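Local coordinates for CBS domain-containing predicted protein TM0935 (Thermotoga maritima, PDB 1O50) that is of unconfirmed function but, as a tandem CBS-domain protein, probably binds an adenosine-containing ligand as a regulatory module, at residues E36-V39 and D40-E44; L145-L148 and L149-K153. All blocks are in the same frame, centred on the assembly; numbering follows the deposited sequence.

Contact 1 of 2, residues E36-V39 and D40-E44; sequences EEIV and DRILE
E36, E37, I38 and V39 accept regular alpha-helical bonds from the amides of D40, R41, I42 and L43, with L43 N to V39 O at 2.9 Å. V39 and L43 lie alongside each other with their ends pointing the same way, against W152 and L149 of the second subunit, and V39 CG1 meets L43 CD1 at 3.8 Å. V39 CG1 stands anti to the backbone N (chi1 173°), which sets it beside its own carbonyl carbon, facing the next turn. I38 and I42 cross at an angle, CG2 of I38 touching CD1 of I42 at 4.1 Å. Helix 35-44 is the connection of a beta-alpha-beta unit between strands 27-29 and 50-55 in the first CBS domain; I38 and I42 both pack on V51, while V39 and I42 reach L68 of helix 65-77. R41 leans over strand 27-29, its NH1 bonding V28 O, which helps fix the bent side chain. A water bridges E37 and R41, donating to E37 OE2 at 2.9 Å and accepting from R41 NH1 at 3.0 Å, in the guanidinium plane. Further round, E36 OE2 and D40 OD1, 4.8 Å apart, both salt-bridge K153 of the second subunit, whose charge probably offsets their mutual repulsion.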
loop_
_atom_site.group_PDB
_atom_site.type_symbol
_atom_site.label_atom_id
_atom_site.label_comp_id
_atom_site.label_asym_id
_atom_site.label_seq_id
_atom_site.Cartn_x
_atom_site.Cartn_y
_atom_site.Cartn_z
ATOM N N GLU A 36 -6.512 17.899 -1.753
ATOM C CA GLU A 36 -7.767 17.323 -2.269
ATOM C C GLU A 36 -7.593 16.837 -3.745
ATOM O O GLU A 36 -8.085 15.777 -4.123
ATOM C CB GLU A 36 -8.912 18.303 -2.126
ATOM C CG GLU A 36 -10.233 17.649 -2.526
ATOM C CD GLU A 36 -11.498 18.505 -2.428
ATOM O OE1 GLU A 36 -11.493 19.554 -1.798
ATOM O OE2 GLU A 36 -12.557 18.096 -2.990
ATOM N N GLU A 37 -6.853 17.569 -4.566
ATOM C CA GLU A 37 -6.645 17.127 -5.970
ATOM C C GLU A 37 -5.725 15.895 -6.008
ATOM O O GLU A 37 -5.825 15.044 -6.844
ATOM C CB GLU A 37 -6.073 18.244 -6.792
ATOM C CG GLU A 37 -5.939 17.922 -8.278
ATOM C CD GLU A 37 -5.350 19.083 -9.075
ATOM O OE1 GLU A 37 -5.436 20.247 -8.594
ATOM O OE2 GLU A 37 -4.804 18.824 -10.194
ATOM N N ILE A 38 -4.817 15.785 -5.055
ATOM C CA ILE A 38 -3.955 14.605 -4.972
ATOM C C ILE A 38 -4.775 13.387 -4.684
ATOM O O ILE A 38 -4.622 12.359 -5.349
ATOM C CB ILE A 38 -2.879 14.789 -3.882
ATOM C CG1 ILE A 38 -1.999 15.930 -4.323
ATOM C CG2 ILE A 38 -2.095 13.486 -3.718
ATOM C CD1 ILE A 38 -0.868 16.361 -3.363
ATOM N N VAL A 39 -5.712 13.523 -3.740
ATOM C CA VAL A 39 -6.685 12.488 -3.468
ATOM C C VAL A 39 -7.529 12.150 -4.706
ATOM O O VAL A 39 -7.746 10.978 -5.017
ATOM C CB VAL A 39 -7.534 12.892 -2.217
ATOM C CG1 VAL A 39 -8.630 11.966 -2.004
ATOM C CG2 VAL A 39 -6.664 12.946 -0.975
ATOM N N ASP A 40 -8.026 13.142 -5.421
ATOM C CA ASP A 40 -8.777 12.852 -6.649
ATOM C C ASP A 40 -7.953 11.999 -7.640
ATOM O O ASP A 40 -8.469 11.066 -8.225
ATOM C CB ASP A 40 -9.206 14.121 -7.373
ATOM C CG ASP A 40 -10.169 15.000 -6.568
ATOM O OD1 ASP A 40 -11.017 14.482 -5.791
ATOM O OD2 ASP A 40 -10.159 16.243 -6.747
ATOM N N ARG A 41 -6.684 12.360 -7.867
ATOM C CA ARG A 41 -5.751 11.575 -8.698
ATOM C C ARG A 41 -5.560 10.147 -8.216
ATOM O O ARG A 41 -5.507 9.231 -9.004
ATOM C CB ARG A 41 -4.369 12.245 -8.764
ATOM C CG ARG A 41 -4.337 13.647 -9.461
ATOM C CD ARG A 41 -4.629 13.658 -10.914
ATOM N NE ARG A 41 -3.710 12.835 -11.731
ATOM C CZ ARG A 41 -2.463 13.165 -12.137
ATOM N NH1 ARG A 41 -1.889 14.322 -11.793
ATOM N NH2 ARG A 41 -1.782 12.310 -12.905
ATOM N N ILE A 42 -5.456 9.933 -6.906
ATOM C CA ILE A 42 -5.308 8.579 -6.398
ATOM C C ILE A 42 -6.594 7.782 -6.635
ATOM O O ILE A 42 -6.523 6.621 -7.040
ATOM C CB ILE A 42 -4.946 8.572 -4.907
ATOM C CG1 ILE A 42 -3.564 9.227 -4.670
ATOM C CG2 ILE A 42 -4.921 7.137 -4.397
ATOM C CD1 ILE A 42 -3.285 9.614 -3.244
ATOM N N LEU A 43 -7.761 8.389 -6.373
ATOM C CA LEU A 43 -9.050 7.701 -6.562
ATOM C C LEU A 43 -9.339 7.330 -8.032
ATOM O O LEU A 43 -10.106 6.361 -8.319
ATOM C CB LEU A 43 -10.199 8.554 -5.998
ATOM C CG LEU A 43 -10.132 8.769 -4.468
ATOM C CD1 LEU A 43 -11.114 9.907 -3.987
ATOM C CD2 LEU A 43 -10.451 7.449 -3.720
ATOM N N GLU A 44 -8.778 8.092 -8.973
ATOM C CA GLU A 44 -8.967 7.783 -10.413
ATOM C C GLU A 44 -8.099 6.587 -10.869
ATOM O O GLU A 44 -8.432 5.920 -11.798
ATOM C CB GLU A 44 -8.686 9.004 -11.300
ATOM C CG GLU A 44 -9.314 8.899 -12.688
ATOM C CD GLU A 44 -8.385 8.318 -13.770
ATOM O OE1 GLU A 44 -7.146 8.202 -13.507
ATOM O OE2 GLU A 44 -8.893 8.016 -14.899
HETATM O O HOH W 1 -2.684 17.001 -10.840
#

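Contact 2 of 2, residues L145-L148 and L149-K153; sequences LEIL and LALWK
L148 and W152, one turn apart, extend from the helix side by side in the same direction, and the leucine meets the indole at its pyrrole end: L148 CD2 lies 4.2 Å from both CD1 and NE1 of W152. L148 O sits at the edge of the indole, near the ring plane and 3.4 Å from W152 CD1, while it also accepts the backbone bond from W152 N at 3.0 Å. With CG of W152 beside its own backbone N, chi1 -71° lays the ring back towards the preceding turn, and chi2 104° turns its CD1 edge to this carbonyl. W152 NE1 is directed to S72 OG of the second subunit, a hydrogen bond that probably helps fix the indole's rotation, and F76 of the same subunit meets the ring edge-to-face.

I147 and L151 form a second pair, also alongside and pointing alike, with I147 CG2 3.9 Å from L151 CD1. L151 CG rests 3.3 Å from I147 O, the acceptor of L151 N. L149 turns to another side, its CB 3.4 Å from L145 O, and packs on L43 of the second subunit.

Helix 144-153 thus has different neighbours on its several sides. E146 accepts a bond from I22 N through OE2 and, with A150, packs on V18 of helix 15-18; L151 touches H10 and M13. L148 and W152 face the second subunit, I147 packs on L114, L118 and M121 of helix 114-124, and strand 138-143 leads directly into helix 144-153.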
loop_
_atom_site.group_PDB
_atom_site.type_symbol
_atom_site.label_atom_id
_atom_site.label_comp_id
_atom_site.label_asym_id
_atom_site.label_seq_id
_atom_site.Cartn_x
_atom_site.Cartn_y
_atom_site.Cartn_z
ATOM N N LEU A 145 4.031 -4.953 -6.549
ATOM C CA LEU A 145 3.358 -6.053 -7.169
ATOM C C LEU A 145 4.216 -6.616 -8.305
ATOM O O LEU A 145 4.220 -7.813 -8.542
ATOM C CB LEU A 145 1.977 -5.618 -7.695
ATOM C CG LEU A 145 1.042 -4.832 -6.755
ATOM C CD1 LEU A 145 -0.341 -4.746 -7.400
ATOM C CD2 LEU A 145 0.959 -5.411 -5.366
ATOM N N GLU A 146 4.915 -5.738 -9.019
ATOM C CA GLU A 146 5.844 -6.170 -10.056
ATOM C C GLU A 146 6.974 -7.042 -9.513
ATOM O O GLU A 146 7.364 -8.012 -10.147
ATOM C CB GLU A 146 6.388 -4.966 -10.791
ATOM C CG GLU A 146 5.304 -4.333 -11.639
ATOM C CD GLU A 146 5.767 -3.066 -12.306
ATOM O OE1 GLU A 146 6.538 -2.313 -11.698
ATOM O OE2 GLU A 146 5.356 -2.845 -13.449
ATOM N N ILE A 147 7.500 -6.674 -8.354
ATOM C CA ILE A 147 8.540 -7.443 -7.683
ATOM C C ILE A 147 7.995 -8.792 -7.286
ATOM O O ILE A 147 8.650 -9.802 -7.508
ATOM C CB ILE A 147 9.132 -6.674 -6.492
ATOM C CG1 ILE A 147 9.835 -5.407 -6.971
ATOM C CG2 ILE A 147 10.175 -7.507 -5.733
ATOM C CD1 ILE A 147 10.504 -4.634 -5.898
ATOM N N LEU A 148 6.785 -8.820 -6.735
ATOM C CA LEU A 148 6.158 -10.072 -6.355
ATOM C C LEU A 148 5.915 -10.994 -7.536
ATOM O O LEU A 148 6.157 -12.190 -7.435
ATOM C CB LEU A 148 4.849 -9.846 -5.598
ATOM C CG LEU A 148 5.066 -9.253 -4.201
ATOM C CD1 LEU A 148 3.718 -8.840 -3.551
ATOM C CD2 LEU A 148 5.857 -10.182 -3.242
ATOM N N LEU A 149 5.435 -10.422 -8.628
ATOM C CA LEU A 149 5.198 -11.140 -9.847
ATOM C C LEU A 149 6.489 -11.832 -10.301
ATOM O O LEU A 149 6.512 -13.035 -10.529
ATOM C CB LEU A 149 4.714 -10.158 -10.904
ATOM C CG LEU A 149 4.092 -10.729 -12.197
ATOM C CD1 LEU A 149 3.482 -9.633 -12.966
ATOM C CD2 LEU A 149 5.121 -11.544 -13.099
ATOM N N ALA A 150 7.548 -11.046 -10.456
ATOM C CA ALA A 150 8.865 -11.531 -10.854
ATOM C C ALA A 150 9.336 -12.694 -10.018
ATOM O O ALA A 150 9.816 -13.689 -10.525
ATOM C CB ALA A 150 9.862 -10.416 -10.679
ATOM N N LEU A 151 9.230 -12.535 -8.707
ATOM C CA LEU A 151 9.789 -13.516 -7.789
ATOM C C LEU A 151 9.021 -14.810 -7.723
ATOM O O LEU A 151 9.631 -15.875 -7.698
ATOM C CB LEU A 151 9.925 -12.922 -6.409
ATOM C CG LEU A 151 10.992 -11.822 -6.295
ATOM C CD1 LEU A 151 10.863 -11.268 -4.878
ATOM C CD2 LEU A 151 12.387 -12.315 -6.596
ATOM N N TRP A 152 7.690 -14.729 -7.726
ATOM C CA TRP A 152 6.852 -15.907 -7.557
ATOM C C TRP A 152 6.334 -16.555 -8.825
ATOM O O TRP A 152 5.935 -17.725 -8.785
ATOM C CB TRP A 152 5.659 -15.557 -6.695
ATOM C CG TRP A 152 6.056 -15.335 -5.254
ATOM C CD1 TRP A 152 6.163 -14.141 -4.643
ATOM C CD2 TRP A 152 6.410 -16.326 -4.274
ATOM N NE1 TRP A 152 6.596 -14.314 -3.352
ATOM C CE2 TRP A 152 6.740 -15.648 -3.104
ATOM C CE3 TRP A 152 6.473 -17.727 -4.274
ATOM C CZ2 TRP A 152 7.119 -16.313 -1.914
ATOM C CZ3 TRP A 152 6.832 -18.391 -3.110
ATOM C CH2 TRP A 152 7.167 -17.677 -1.949
ATOM N N LYS A 153 6.348 -15.822 -9.932
ATOM C CA LYS A 153 5.975 -16.377 -11.234
ATOM C C LYS A 153 7.182 -16.929 -11.994
ATOM O O LYS A 153 7.020 -17.657 -12.959
ATOM C CB LYS A 153 5.306 -15.332 -12.091
ATOM C CG LYS A 153 4.041 -14.714 -11.527
ATOM C CD LYS A 153 2.978 -15.762 -11.097
ATOM C CE LYS A 153 2.368 -16.497 -12.275
ATOM N NZ LYS A 153 1.409 -17.535 -11.817
#

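From the N terminus, the chain passes strand 27-29 and enters helix 35-44, where contact 1 joins successive turns before strand 50-55. It then completes the first CBS domain, crosses to the second and, after strand 138-143, enters helix 144-153, close to the C terminus, where contact 2 does the same. Neither closes a long loop; they follow in series without nesting or crossing, their centres about 27 Å apart and their nearest atoms about 13 Å apart. Within one chain they do not touch. The dimer brings them together: residues 145-153 of one subunit pack on residues 36-43 of the other, tying the second CBS domain of each chain to its partner's first.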